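Local atomic coordinates of uracil-DNA glycosylase (Epstein-Barr virus, PDB entry 6LYJ), a protein that belongs to the uracil-DNA glycosylase superfamily and has an alpha/beta fold built round a four-stranded parallel sheet. Residues Val64-Asp69 with Gln90-Gly95; Asn99-Ser104 with Val145-Thr150; Pro112-Asn117 with Gln212-Leu217; Asn149-Val154 with Gly166-Thr171. All blocks are in the same frame, centred on the assembly; numbering follows the deposited sequence.

Contact 1 of 4, residues Val64-Asp69 with Gln90-Gly95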
loop_
_atom_site.group_PDB
_atom_site.type_symbol
_atom_site.label_atom_id
_atom_site.label_comp_id
_atom_site.label_asym_id
_atom_site.label_seq_id
_atom_site.Cartn_x
_atom_site.Cartn_y
_atom_site.Cartn_z
ATOM N N VAL A 64 0.038 7.651 16.921
ATOM C CA VAL A 64 0.386 7.951 15.538
ATOM C C VAL A 64 1.539 7.048 15.121
ATOM O O VAL A 64 2.511 6.883 15.867
ATOM C CB VAL A 64 0.759 9.440 15.368
ATOM C CG1 VAL A 64 1.225 9.723 13.942
ATOM C CG2 VAL A 64 -0.423 10.331 15.739
ATOM N N TYR A 65 1.432 6.470 13.923
ATOM C CA TYR A 65 2.450 5.591 13.375
ATOM C C TYR A 65 3.046 6.184 12.102
ATOM O O TYR A 65 2.334 6.836 11.332
ATOM C CB TYR A 65 1.881 4.198 13.051
ATOM C CG TYR A 65 1.323 3.443 14.235
ATOM C CD1 TYR A 65 2.111 3.174 15.347
ATOM C CD2 TYR A 65 0.011 2.990 14.236
ATOM C CE1 TYR A 65 1.606 2.472 16.431
ATOM C CE2 TYR A 65 -0.504 2.293 15.311
ATOM C CZ TYR A 65 0.300 2.035 16.407
ATOM O OH TYR A 65 -0.212 1.345 17.483
ATOM N N PRO A 66 4.352 6.001 11.867
ATOM C CA PRO A 66 5.261 5.427 12.864
ATOM C C PRO A 66 5.681 6.492 13.875
ATOM O O PRO A 66 5.096 7.582 13.879
ATOM C CB PRO A 66 6.445 4.943 12.028
ATOM C CG PRO A 66 6.427 5.790 10.808
ATOM C CD PRO A 66 5.008 6.217 10.565
ATOM N N GLU A 67 6.648 6.179 14.734
ATOM C CA GLU A 67 7.223 7.194 15.604
ATOM C C GLU A 67 7.868 8.298 14.771
ATOM O O GLU A 67 8.224 8.105 13.604
ATOM C CB GLU A 67 8.251 6.580 16.556
ATOM C CG GLU A 67 7.633 5.727 17.646
ATOM C CD GLU A 67 6.816 6.549 18.624
ATOM O OE1 GLU A 67 7.385 7.464 19.257
ATOM O OE2 GLU A 67 5.598 6.296 18.740
ATOM N N GLU A 68 8.012 9.472 15.388
ATOM C CA GLU A 68 8.562 10.621 14.675
ATOM C C GLU A 68 9.934 10.313 14.083
ATOM O O GLU A 68 10.215 10.675 12.934
ATOM C CB GLU A 68 8.643 11.835 15.600
ATOM C CG GLU A 68 9.290 13.039 14.928
ATOM C CD GLU A 68 9.328 14.268 15.809
ATOM O OE1 GLU A 68 8.472 15.153 15.621
ATOM O OE2 GLU A 68 10.197 14.341 16.699
ATOM N N ASP A 69 10.798 9.638 14.843
ATOM C CA ASP A 69 12.146 9.356 14.365
ATOM C C ASP A 69 12.204 8.163 13.419
ATOM O O ASP A 69 13.300 7.744 13.031
ATOM C CB ASP A 69 13.096 9.142 15.551
ATOM C CG ASP A 69 12.746 7.917 16.387
ATOM O OD1 ASP A 69 11.818 7.158 16.032
ATOM O OD2 ASP A 69 13.420 7.710 17.420
ATOM N N GLN A 90 0.745 4.170 -0.267
ATOM C CA GLN A 90 -0.230 5.187 0.113
ATOM C C GLN A 90 0.105 5.729 1.498
ATOM O O GLN A 90 0.917 6.651 1.624
ATOM C CB GLN A 90 -1.659 4.623 0.070
ATOM C CG GLN A 90 -2.134 4.274 -1.340
ATOM C CD GLN A 90 -3.497 3.596 -1.376
ATOM O OE1 GLN A 90 -4.271 3.664 -0.421
ATOM N NE2 GLN A 90 -3.792 2.932 -2.488
ATOM N N ASP A 91 -0.497 5.176 2.545
ATOM C CA ASP A 91 -0.120 5.621 3.881
ATOM C C ASP A 91 0.432 4.452 4.702
ATOM O O ASP A 91 0.327 3.298 4.270
ATOM C CB ASP A 91 -1.319 6.306 4.550
ATOM C CG ASP A 91 -2.440 5.345 4.899
ATOM O OD1 ASP A 91 -2.530 4.256 4.288
ATOM O OD2 ASP A 91 -3.248 5.701 5.786
ATOM N N PRO A 92 1.072 4.701 5.845
ATOM C CA PRO A 92 1.679 3.598 6.597
ATOM C C PRO A 92 0.632 2.662 7.180
ATOM O O PRO A 92 -0.545 3.002 7.317
ATOM C CB PRO A 92 2.473 4.306 7.703
ATOM C CG PRO A 92 2.651 5.712 7.213
ATOM C CD PRO A 92 1.390 6.004 6.454
ATOM N N TYR A 93 1.079 1.452 7.507
ATOM C CA TYR A 93 0.240 0.538 8.266
ATOM C C TYR A 93 -0.169 1.193 9.581
ATOM O O TYR A 93 0.608 1.935 10.186
ATOM C CB TYR A 93 0.988 -0.766 8.534
ATOM C CG TYR A 93 1.392 -1.501 7.280
ATOM C CD1 TYR A 93 0.455 -2.192 6.526
ATOM C CD2 TYR A 93 2.714 -1.503 6.852
ATOM C CE1 TYR A 93 0.819 -2.862 5.381
ATOM C CE2 TYR A 93 3.091 -2.172 5.707
ATOM C CZ TYR A 93 2.139 -2.847 4.975
ATOM O OH TYR A 93 2.509 -3.511 3.832
ATOM N N HIS A 94 -1.393 0.912 10.028
ATOM C CA HIS A 94 -1.980 1.643 11.145
ATOM C C HIS A 94 -2.179 0.770 12.379
ATOM O O HIS A 94 -2.985 1.112 13.250
ATOM C CB HIS A 94 -3.303 2.290 10.726
ATOM C CG HIS A 94 -4.276 1.345 10.085
ATOM N ND1 HIS A 94 -5.016 0.433 10.805
ATOM C CD2 HIS A 94 -4.642 1.187 8.791
ATOM C CE1 HIS A 94 -5.790 -0.252 9.982
ATOM N NE2 HIS A 94 -5.584 0.187 8.753
ATOM N N GLY A 95 -1.444 -0.334 12.486
ATOM C CA GLY A 95 -1.596 -1.222 13.622
ATOM C C GLY A 95 -0.293 -1.480 14.347
ATOM O O GLY A 95 -0.186 -2.434 15.123
#
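The ring of Tyr-65 turns its edge to the backbone of His-94, at the place where the small antiparallel pair 64-65/154-155 meets the loop leaving the parallel strand 85-89. That loop carries the Gln-Asp-Pro-Tyr-His sequence familiar from this glycosylase family. The carbonyl O of His-94 lies near the plane of the tyrosine ring, 3.4 Å from Tyr-65 CE2, and therefore meets the ring's rim rather than its pi face. CG of Tyr-65 stands anti to its own carbonyl carbon (chi1 -61°), and this sets the ring alongside the loop. Its CB stays level with Tyr-93, 3.9 Å from Tyr-93 O, while CZ comes within 4.1 Å of Gly-95 C. Tyr-65 thus packs on main chain: CB of His-94 points away from it, and His-94 NE2 is hydrogen-bonded to a polar side chain of another protein's chain. Tyr-93 likewise sends its phenol elsewhere, to the carbonyl O of Phe-103. Between the two segments there is packing and no direct polar bond; Val-154 of strand 154-155 borders both sides, pairing with the backbone of Tyr-65 and touching the side chains of Pro-92 and His-94. Beyond the tyrosine, the peptide before Pro-66 is cis. The side chains of Pro-66 and Pro-92 cross at about a right angle, the tip of Pro-92, CG, 4.1 Å from Pro-66 CD, the ring carbon next to the backbone N.

Contact 2 of 4, residues Asn99-Ser104 with Val145-Thr150; sequences NGLAFS and VLLLNT
Ala-102 and Leu-147 bring their backbones together, with CA atoms 4.7 Å apart, where an irregular loop passes beside strand 145-149 of the glycosylase's parallel sheet. A single direct hydrogen bond joins the segments: Ala-102 N gives its hydrogen to Leu-147 O at 3.0 Å. It is straight at the hydrogen (167°), yet the donor stands above the carbonyl plane, 62° out of it and not on a lone pair; with no other direct bond and no regular strand in the loop, this is not a strand pairing. Water 1 gives the same Leu-147 O a second donor; it also donates to Gly-100 O and accepts from Asn-149 N, stitching both main chains together. The side chains of Ala-102 and Leu-147 touch beside that bond, CB to CB at 4.0 Å, and Leu-101 lies obliquely across Leu-147, with its CB 4.1 Å from Leu-147 CB. The amide of Asn-149 rests against Ala-102, its OD1 3.4 Å from Ala-102 CB. Two waters hold both ends of that amide: water 3 links OD1 to Phe-103 N, and water 2 links ND2 to Leu-101 O. Within the loop, Asn-99 OD1 accepts from Leu-101 N in an Asx turn, and its ND2 donates to Ser-104 OG at 3.0 Å, 169° at the hydrogen. Strand 145-149 is an outermost strand here, paired with strand 85-89. Leu-146 and Leu-148 pack on helix 167-181, while Leu-101 leans on Asp-138 of helix 138-142.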
loop_
_atom_site.group_PDB
_atom_site.type_symbol
_atom_site.label_atom_id
_atom_site.label_comp_id
_atom_site.label_asym_id
_atom_site.label_seq_id
_atom_site.Cartn_x
_atom_site.Cartn_y
_atom_site.Cartn_z
ATOM N N ASN A 99 7.274 0.553 9.513
ATOM C CA ASN A 99 8.672 0.811 9.840
ATOM C C ASN A 99 9.243 1.982 9.045
ATOM O O ASN A 99 10.465 2.084 8.897
ATOM C CB ASN A 99 9.520 -0.450 9.620
ATOM C CG ASN A 99 9.508 -0.930 8.169
ATOM O OD1 ASN A 99 8.988 -0.258 7.280
ATOM N ND2 ASN A 99 10.088 -2.103 7.931
ATOM N N GLY A 100 8.392 2.864 8.523
ATOM C CA GLY A 100 8.878 4.021 7.803
ATOM C C GLY A 100 9.208 3.770 6.349
ATOM O O GLY A 100 9.672 4.696 5.669
ATOM N N LEU A 101 9.015 2.545 5.866
ATOM C CA LEU A 101 9.149 2.182 4.464
ATOM C C LEU A 101 7.784 1.785 3.915
ATOM O O LEU A 101 6.945 1.239 4.636
ATOM C CB LEU A 101 10.119 1.006 4.282
ATOM C CG LEU A 101 11.483 1.024 4.981
ATOM C CD1 LEU A 101 12.209 -0.297 4.777
ATOM C CD2 LEU A 101 12.332 2.163 4.473
ATOM N N ALA A 102 7.561 2.066 2.634
ATOM C CA ALA A 102 6.366 1.555 1.975
ATOM C C ALA A 102 6.387 0.031 1.947
ATOM O O ALA A 102 7.438 -0.585 1.746
ATOM C CB ALA A 102 6.266 2.103 0.550
ATOM N N PHE A 103 5.218 -0.570 2.198
ATOM C CA PHE A 103 4.958 -2.006 2.061
ATOM C C PHE A 103 5.690 -2.882 3.074
ATOM O O PHE A 103 5.166 -3.921 3.489
ATOM C CB PHE A 103 5.281 -2.473 0.636
ATOM C CG PHE A 103 4.362 -1.891 -0.399
ATOM C CD1 PHE A 103 3.031 -2.281 -0.457
ATOM C CD2 PHE A 103 4.816 -0.939 -1.295
ATOM C CE1 PHE A 103 2.171 -1.736 -1.399
ATOM C CE2 PHE A 103 3.965 -0.390 -2.244
ATOM C CZ PHE A 103 2.639 -0.789 -2.293
ATOM N N SER A 104 6.885 -2.478 3.481
ATOM C CA SER A 104 7.688 -3.288 4.385
ATOM C C SER A 104 7.100 -3.300 5.793
ATOM O O SER A 104 6.420 -2.363 6.220
ATOM C CB SER A 104 9.120 -2.747 4.421
ATOM O OG SER A 104 9.947 -3.523 5.259
ATOM N N VAL A 145 16.576 1.398 -3.738
ATOM C CA VAL A 145 15.133 1.354 -3.952
ATOM C C VAL A 145 14.482 2.251 -2.910
ATOM O O VAL A 145 14.575 1.987 -1.707
ATOM C CB VAL A 145 14.591 -0.081 -3.869
ATOM C CG1 VAL A 145 13.081 -0.086 -4.072
ATOM C CG2 VAL A 145 15.270 -0.976 -4.903
ATOM N N LEU A 146 13.829 3.318 -3.366
ATOM C CA LEU A 146 13.143 4.239 -2.471
ATOM C C LEU A 146 11.707 3.766 -2.285
ATOM O O LEU A 146 10.925 3.742 -3.242
ATOM C CB LEU A 146 13.182 5.670 -3.011
ATOM C CG LEU A 146 12.801 6.740 -1.985
ATOM C CD1 LEU A 146 13.927 6.889 -0.970
ATOM C CD2 LEU A 146 12.489 8.082 -2.638
ATOM N N LEU A 147 11.370 3.385 -1.055
ATOM C CA LEU A 147 10.056 2.850 -0.706
ATOM C C LEU A 147 9.264 3.977 -0.050
ATOM O O LEU A 147 9.248 4.125 1.173
ATOM C CB LEU A 147 10.202 1.640 0.211
ATOM C CG LEU A 147 10.943 0.452 -0.418
ATOM C CD1 LEU A 147 11.552 -0.444 0.649
ATOM C CD2 LEU A 147 10.001 -0.342 -1.315
ATOM N N LEU A 148 8.603 4.778 -0.881
ATOM C CA LEU A 148 8.036 6.058 -0.475
ATOM C C LEU A 148 6.517 5.965 -0.389
ATOM O O LEU A 148 5.837 5.832 -1.412
ATOM C CB LEU A 148 8.453 7.153 -1.454
ATOM C CG LEU A 148 7.865 8.536 -1.176
ATOM C CD1 LEU A 148 8.311 9.034 0.188
ATOM C CD2 LEU A 148 8.270 9.512 -2.284
ATOM N N ASN A 149 5.992 6.046 0.831
ATOM C CA ASN A 149 4.570 6.281 1.052
ATOM C C ASN A 149 4.254 7.746 0.782
ATOM O O ASN A 149 4.968 8.635 1.255
ATOM C CB ASN A 149 4.179 5.921 2.487
ATOM C CG ASN A 149 3.964 4.436 2.687
ATOM O OD1 ASN A 149 3.544 3.727 1.773
ATOM N ND2 ASN A 149 4.249 3.957 3.893
ATOM N N THR A 150 3.179 8.004 0.027
ATOM C CA THR A 150 2.819 9.390 -0.255
ATOM C C THR A 150 2.350 10.115 1.003
ATOM O O THR A 150 2.506 11.338 1.107
ATOM C CB THR A 150 1.737 9.454 -1.340
ATOM O OG1 THR A 150 0.682 8.542 -1.027
ATOM C CG2 THR A 150 2.304 9.093 -2.703
HETATM O O HOH W 1 7.891 5.847 3.192
HETATM O O HOH W 2 3.853 1.341 5.683
HETATM O O HOH W 3 2.954 1.077 2.284
#

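Contact 3 of 4, residues Pro112-Asn117 with Gln212-Leu217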
loop_
_atom_site.group_PDB
_atom_site.type_symbol
_atom_site.label_atom_id
_atom_site.label_comp_id
_atom_site.label_asym_id
_atom_site.label_seq_id
_atom_site.Cartn_x
_atom_site.Cartn_y
_atom_site.Cartn_z
ATOM N N PRO A 112 2.352 -8.768 5.193
ATOM C CA PRO A 112 1.010 -8.306 4.793
ATOM C C PRO A 112 0.643 -8.810 3.407
ATOM O O PRO A 112 1.524 -9.206 2.630
ATOM C CB PRO A 112 1.138 -6.773 4.812
ATOM C CG PRO A 112 2.604 -6.500 4.768
ATOM C CD PRO A 112 3.298 -7.658 5.393
ATOM N N PRO A 113 -0.650 -8.798 3.058
ATOM C CA PRO A 113 -1.080 -9.447 1.800
ATOM C C PRO A 113 -0.458 -8.863 0.539
ATOM O O PRO A 113 -0.012 -9.621 -0.340
ATOM C CB PRO A 113 -2.605 -9.258 1.826
ATOM C CG PRO A 113 -2.949 -9.137 3.276
ATOM C CD PRO A 113 -1.799 -8.382 3.884
ATOM N N SER A 114 -0.416 -7.530 0.421
ATOM C CA SER A 114 0.162 -6.918 -0.774
ATOM C C SER A 114 1.633 -7.280 -0.918
ATOM O O SER A 114 2.124 -7.489 -2.033
ATOM C CB SER A 114 -0.009 -5.398 -0.729
ATOM O OG SER A 114 -1.365 -5.019 -0.890
ATOM N N LEU A 115 2.353 -7.363 0.200
ATOM C CA LEU A 115 3.765 -7.716 0.127
ATOM C C LEU A 115 3.934 -9.176 -0.277
ATOM O O LEU A 115 4.869 -9.520 -1.010
ATOM C CB LEU A 115 4.453 -7.421 1.460
ATOM C CG LEU A 115 5.972 -7.614 1.495
ATOM C CD1 LEU A 115 6.638 -6.929 0.304
ATOM C CD2 LEU A 115 6.532 -7.068 2.798
ATOM N N ARG A 116 3.045 -10.051 0.204
ATOM C CA ARG A 116 3.037 -11.432 -0.269
ATOM C C ARG A 116 2.856 -11.499 -1.781
ATOM O O ARG A 116 3.527 -12.287 -2.459
ATOM C CB ARG A 116 1.934 -12.225 0.431
ATOM C CG ARG A 116 2.262 -12.623 1.856
ATOM C CD ARG A 116 1.315 -13.703 2.354
ATOM N NE ARG A 116 1.512 -13.981 3.772
ATOM C CZ ARG A 116 2.514 -14.709 4.256
ATOM N NH1 ARG A 116 3.412 -15.238 3.435
ATOM N NH2 ARG A 116 2.616 -14.910 5.563
ATOM N N ASN A 117 1.939 -10.697 -2.330
ATOM C CA ASN A 117 1.730 -10.743 -3.778
ATOM C C ASN A 117 2.897 -10.124 -4.545
ATOM O O ASN A 117 3.216 -10.567 -5.660
ATOM C CB ASN A 117 0.416 -10.057 -4.140
ATOM C CG ASN A 117 -0.788 -10.909 -3.792
ATOM O OD1 ASN A 117 -0.659 -12.115 -3.585
ATOM N ND2 ASN A 117 -1.968 -10.293 -3.747
ATOM N N GLN A 212 -2.090 -2.733 -12.071
ATOM C CA GLN A 212 -3.016 -2.787 -10.953
ATOM C C GLN A 212 -2.260 -3.008 -9.647
ATOM O O GLN A 212 -1.097 -3.418 -9.627
ATOM C CB GLN A 212 -4.046 -3.894 -11.157
ATOM C CG GLN A 212 -5.123 -3.537 -12.157
ATOM C CD GLN A 212 -6.202 -4.589 -12.231
ATOM O OE1 GLN A 212 -5.949 -5.769 -12.000
ATOM N NE2 GLN A 212 -7.418 -4.166 -12.547
ATOM N N HIS A 213 -2.952 -2.742 -8.546
ATOM C CA HIS A 213 -2.359 -2.844 -7.228
ATOM C C HIS A 213 -2.086 -4.310 -6.887
ATOM O O HIS A 213 -2.818 -5.200 -7.323
ATOM C CB HIS A 213 -3.302 -2.228 -6.197
ATOM C CG HIS A 213 -2.647 -1.868 -4.903
ATOM N ND1 HIS A 213 -2.475 -2.774 -3.878
ATOM C CD2 HIS A 213 -2.128 -0.698 -4.462
ATOM C CE1 HIS A 213 -1.876 -2.179 -2.864
ATOM N NE2 HIS A 213 -1.658 -0.917 -3.190
ATOM N N PRO A 214 -1.023 -4.592 -6.127
ATOM C CA PRO A 214 -0.752 -5.981 -5.726
ATOM C C PRO A 214 -1.717 -6.536 -4.690
ATOM O O PRO A 214 -1.614 -7.723 -4.360
ATOM C CB PRO A 214 0.672 -5.900 -5.161
ATOM C CG PRO A 214 0.776 -4.492 -4.653
ATOM C CD PRO A 214 0.049 -3.681 -5.687
ATOM N N SER A 215 -2.633 -5.728 -4.168
ATOM C CA SER A 215 -3.562 -6.197 -3.150
ATOM C C SER A 215 -4.287 -7.457 -3.628
ATOM O O SER A 215 -4.670 -7.545 -4.804
ATOM C CB SER A 215 -4.581 -5.104 -2.818
ATOM O OG SER A 215 -5.561 -5.578 -1.914
ATOM N N PRO A 216 -4.518 -8.434 -2.747
ATOM C CA PRO A 216 -5.352 -9.582 -3.134
ATOM C C PRO A 216 -6.758 -9.184 -3.548
ATOM O O PRO A 216 -7.399 -9.927 -4.300
ATOM C CB PRO A 216 -5.370 -10.447 -1.865
ATOM C CG PRO A 216 -5.143 -9.476 -0.757
ATOM C CD PRO A 216 -4.189 -8.449 -1.313
ATOM N N LEU A 217 -7.250 -8.033 -3.082
ATOM C CA LEU A 217 -8.562 -7.551 -3.504
ATOM C C LEU A 217 -8.607 -7.268 -5.001
ATOM O O LEU A 217 -9.658 -7.439 -5.633
ATOM C CB LEU A 217 -8.928 -6.289 -2.720
ATOM C CG LEU A 217 -9.012 -6.409 -1.197
ATOM C CD1 LEU A 217 -9.308 -5.059 -0.580
ATOM C CD2 LEU A 217 -10.077 -7.416 -0.792
#
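The amide of Asn-117 meets the carbonyl of Pro-214 end-on, ND2 donating to Pro-214 O at 2.7 Å. The bond is nearly straight at the hydrogen (162°), the oxygen lies in the plane of the asparagine amide, and the donor arrives almost along the line of the C=O bond. CG of Asn-117 is anti to its carbonyl carbon (chi1 -75°), which swings the amide off the helix toward the loop and leaves even its CB 3.1 Å from Pro-214 O. One turn earlier Ser-114 approaches tip first: OG sits 3.4 Å from Ser-215 CA and comes in at the edge of the His-213 ring, in its plane, 3.5 Å from His-213 CE1. The hydrogen bond of that hydroxyl goes to an acidic side chain of another protein's chain. The ring of His-213 is fixed from its own segment, since ND1 accepts from Ser-215 N and Pro-214 CD lies above one face, toward its rim. Ser-215 OG in turn accepts from Leu-217 N, an ST turn. At the start of the helix Pro-113 packs on Pro-216 of the loop, its CB 3.6 Å from Pro-216 CD. The His-Pro-Ser-Pro-Leu sequence is the one that marks the leucine loop in uracil-DNA glycosylases. Here it follows strand 207-211, an outermost strand of the parallel sheet, and is fastened to the first turn of helix 113-125. Pro-112, the N-cap of that helix, rests on Tyr-93, in the loop after strand 85-89.

Contact 4 of 4, residues Asn149-Val154 with Gly166-Thr171; sequences NTILTV and GWAWFT
Leu-152 covers one face of the Trp-167 indole: its CB sits 3.9 Å from the centroid of the six-membered ring and only 16° off the ring normal, a clear CH-pi contact. The leucine chain crosses the indole at about a right angle, and CD1 goes on to 3.6 Å from Trp-167 CE3. The same methyl reaches the edge of the Phe-170 ring, 4.1 Å from Phe-170 CE2. Further out, Ile-151 lies obliquely to the tryptophan with CG2 at 4.0 Å from Trp-167 CD1, and its CD1 extends to Ala-168 CB at 4.1 Å. Polar bonds finish the contact at two places. At the rim of the indole, NE1 of Trp-167 donates to Thr-153 OG1 at 2.6 Å; the bond is bent, 145° at the hydrogen, and the oxygen is tilted somewhat from the ring plane. That hydroxyl also pairs with His-162 ND1. One helical turn on from the tryptophan, with OG1 between backbone N and carbonyl carbon (chi1 54°), the hydroxyl of Thr-171 faces Thr-150 and donates in the carbonyl plane, on a lone pair of Thr-150 O, OG1 to O at 2.6 Å. Thus the first turn of helix 167-181 is fixed to the connection between strands 145-149 and 154-155 of this glycosylase fold. Helix 42-59 adds Val-51 and Val-55 against Trp-167 and Leu-48 against Phe-170.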
loop_
_atom_site.group_PDB
_atom_site.type_symbol
_atom_site.label_atom_id
_atom_site.label_comp_id
_atom_site.label_asym_id
_atom_site.label_seq_id
_atom_site.Cartn_x
_atom_site.Cartn_y
_atom_site.Cartn_z
ATOM N N ASN A 149 5.992 6.046 0.831
ATOM C CA ASN A 149 4.570 6.281 1.052
ATOM C C ASN A 149 4.254 7.746 0.782
ATOM O O ASN A 149 4.968 8.635 1.255
ATOM C CB ASN A 149 4.179 5.921 2.487
ATOM C CG ASN A 149 3.964 4.436 2.687
ATOM O OD1 ASN A 149 3.544 3.727 1.773
ATOM N ND2 ASN A 149 4.249 3.957 3.893
ATOM N N THR A 150 3.179 8.004 0.027
ATOM C CA THR A 150 2.819 9.390 -0.255
ATOM C C THR A 150 2.350 10.115 1.003
ATOM O O THR A 150 2.506 11.338 1.107
ATOM C CB THR A 150 1.737 9.454 -1.340
ATOM O OG1 THR A 150 0.682 8.542 -1.027
ATOM C CG2 THR A 150 2.304 9.093 -2.703
ATOM N N ILE A 151 1.778 9.386 1.959
ATOM C CA ILE A 151 1.406 9.912 3.269
ATOM C C ILE A 151 2.306 9.251 4.303
ATOM O O ILE A 151 2.416 8.019 4.338
ATOM C CB ILE A 151 -0.080 9.658 3.585
ATOM C CG1 ILE A 151 -0.980 10.148 2.449
ATOM C CG2 ILE A 151 -0.475 10.314 4.901
ATOM C CD1 ILE A 151 -0.795 11.620 2.110
ATOM N N LEU A 152 2.962 10.058 5.137
ATOM C CA LEU A 152 4.051 9.537 5.956
ATOM C C LEU A 152 3.639 9.191 7.383
ATOM O O LEU A 152 4.425 8.553 8.093
ATOM C CB LEU A 152 5.223 10.532 5.989
ATOM C CG LEU A 152 5.939 10.727 4.649
ATOM C CD1 LEU A 152 7.070 11.743 4.755
ATOM C CD2 LEU A 152 6.454 9.401 4.112
ATOM N N THR A 153 2.442 9.581 7.821
ATOM C CA THR A 153 1.960 9.219 9.147
ATOM C C THR A 153 0.509 8.763 9.053
ATOM O O THR A 153 -0.165 8.974 8.042
ATOM C CB THR A 153 2.100 10.389 10.141
ATOM O OG1 THR A 153 1.450 11.551 9.613
ATOM C CG2 THR A 153 3.573 10.706 10.405
ATOM N N VAL A 154 0.039 8.116 10.118
ATOM C CA VAL A 154 -1.349 7.672 10.200
ATOM C C VAL A 154 -1.711 7.496 11.671
ATOM O O VAL A 154 -0.884 7.066 12.480
ATOM C CB VAL A 154 -1.569 6.372 9.387
ATOM C CG1 VAL A 154 -0.780 5.207 9.987
ATOM C CG2 VAL A 154 -3.052 6.043 9.281
ATOM N N GLY A 166 -0.955 17.634 4.867
ATOM C CA GLY A 166 0.119 18.243 4.107
ATOM C C GLY A 166 1.211 17.297 3.659
ATOM O O GLY A 166 2.158 17.751 3.002
ATOM N N TRP A 167 1.152 16.003 3.991
ATOM C CA TRP A 167 2.184 15.082 3.522
ATOM C C TRP A 167 2.177 14.962 2.001
ATOM O O TRP A 167 3.235 14.800 1.384
ATOM C CB TRP A 167 2.010 13.700 4.158
ATOM C CG TRP A 167 2.462 13.590 5.597
ATOM C CD1 TRP A 167 1.738 13.098 6.648
ATOM C CD2 TRP A 167 3.734 13.977 6.136
ATOM N NE1 TRP A 167 2.479 13.152 7.801
ATOM C CE2 TRP A 167 3.708 13.688 7.515
ATOM C CE3 TRP A 167 4.892 14.542 5.586
ATOM C CZ2 TRP A 167 4.794 13.943 8.352
ATOM C CZ3 TRP A 167 5.968 14.796 6.420
ATOM C CH2 TRP A 167 5.911 14.497 7.788
ATOM N N ALA A 168 0.991 15.005 1.384
ATOM C CA ALA A 168 0.898 14.786 -0.058
ATOM C C ALA A 168 1.646 15.862 -0.838
ATOM O O ALA A 168 2.308 15.563 -1.839
ATOM C CB ALA A 168 -0.569 14.728 -0.492
ATOM N N TRP A 169 1.566 17.118 -0.391
ATOM C CA TRP A 169 2.372 18.172 -1.005
ATOM C C TRP A 169 3.859 17.838 -0.941
ATOM O O TRP A 169 4.581 17.955 -1.944
ATOM C CB TRP A 169 2.091 19.510 -0.314
ATOM C CG TRP A 169 3.199 20.497 -0.477
ATOM C CD1 TRP A 169 3.410 21.327 -1.539
ATOM C CD2 TRP A 169 4.270 20.739 0.442
ATOM N NE1 TRP A 169 4.542 22.078 -1.334
ATOM C CE2 TRP A 169 5.090 21.734 -0.126
ATOM C CE3 TRP A 169 4.614 20.212 1.692
ATOM C CZ2 TRP A 169 6.232 22.214 0.514
ATOM C CZ3 TRP A 169 5.752 20.688 2.322
ATOM C CH2 TRP A 169 6.543 21.681 1.734
ATOM N N PHE A 170 4.324 17.364 0.217
ATOM C CA PHE A 170 5.749 17.101 0.390
ATOM C C PHE A 170 6.200 15.937 -0.483
ATOM O O PHE A 170 7.222 16.029 -1.172
ATOM C CB PHE A 170 6.070 16.832 1.861
ATOM C CG PHE A 170 7.487 16.372 2.094
ATOM C CD1 PHE A 170 8.554 17.211 1.812
ATOM C CD2 PHE A 170 7.751 15.105 2.594
ATOM C CE1 PHE A 170 9.865 16.794 2.015
ATOM C CE2 PHE A 170 9.062 14.683 2.806
ATOM C CZ PHE A 170 10.116 15.530 2.517
ATOM N N THR A 171 5.464 14.821 -0.452
ATOM C CA THR A 171 5.894 13.658 -1.225
ATOM C C THR A 171 5.725 13.879 -2.726
ATOM O O THR A 171 6.534 13.368 -3.513
ATOM C CB THR A 171 5.156 12.395 -0.763
ATOM O OG1 THR A 171 3.737 12.601 -0.797
ATOM C CG2 THR A 171 5.584 12.023 0.652
#

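From the N terminus, strand 64-65 comes first, and contact 1 closes a short loop that contains strand 85-89. Contact 2 opens next in the same long connection, at 99-104, and closes on strand 145-149. Before it closes, contact 3 has opened at the start of helix 113-125, so contacts 2 and 3 cross; contact 3 ends after strand 207-211. Contact 4 begins where contact 2 ends, sharing Asn-149 and Thr-150, and is nested inside the span of contact 3. Tyr-93 touches residues of contacts 2 and 3, and Gln-90 O, bonded to Ile-151 N, brings contact 1 to contact 4; the set ties the parallel sheet to the 64-65/154-155 pair and to helices 113-125 and 167-181.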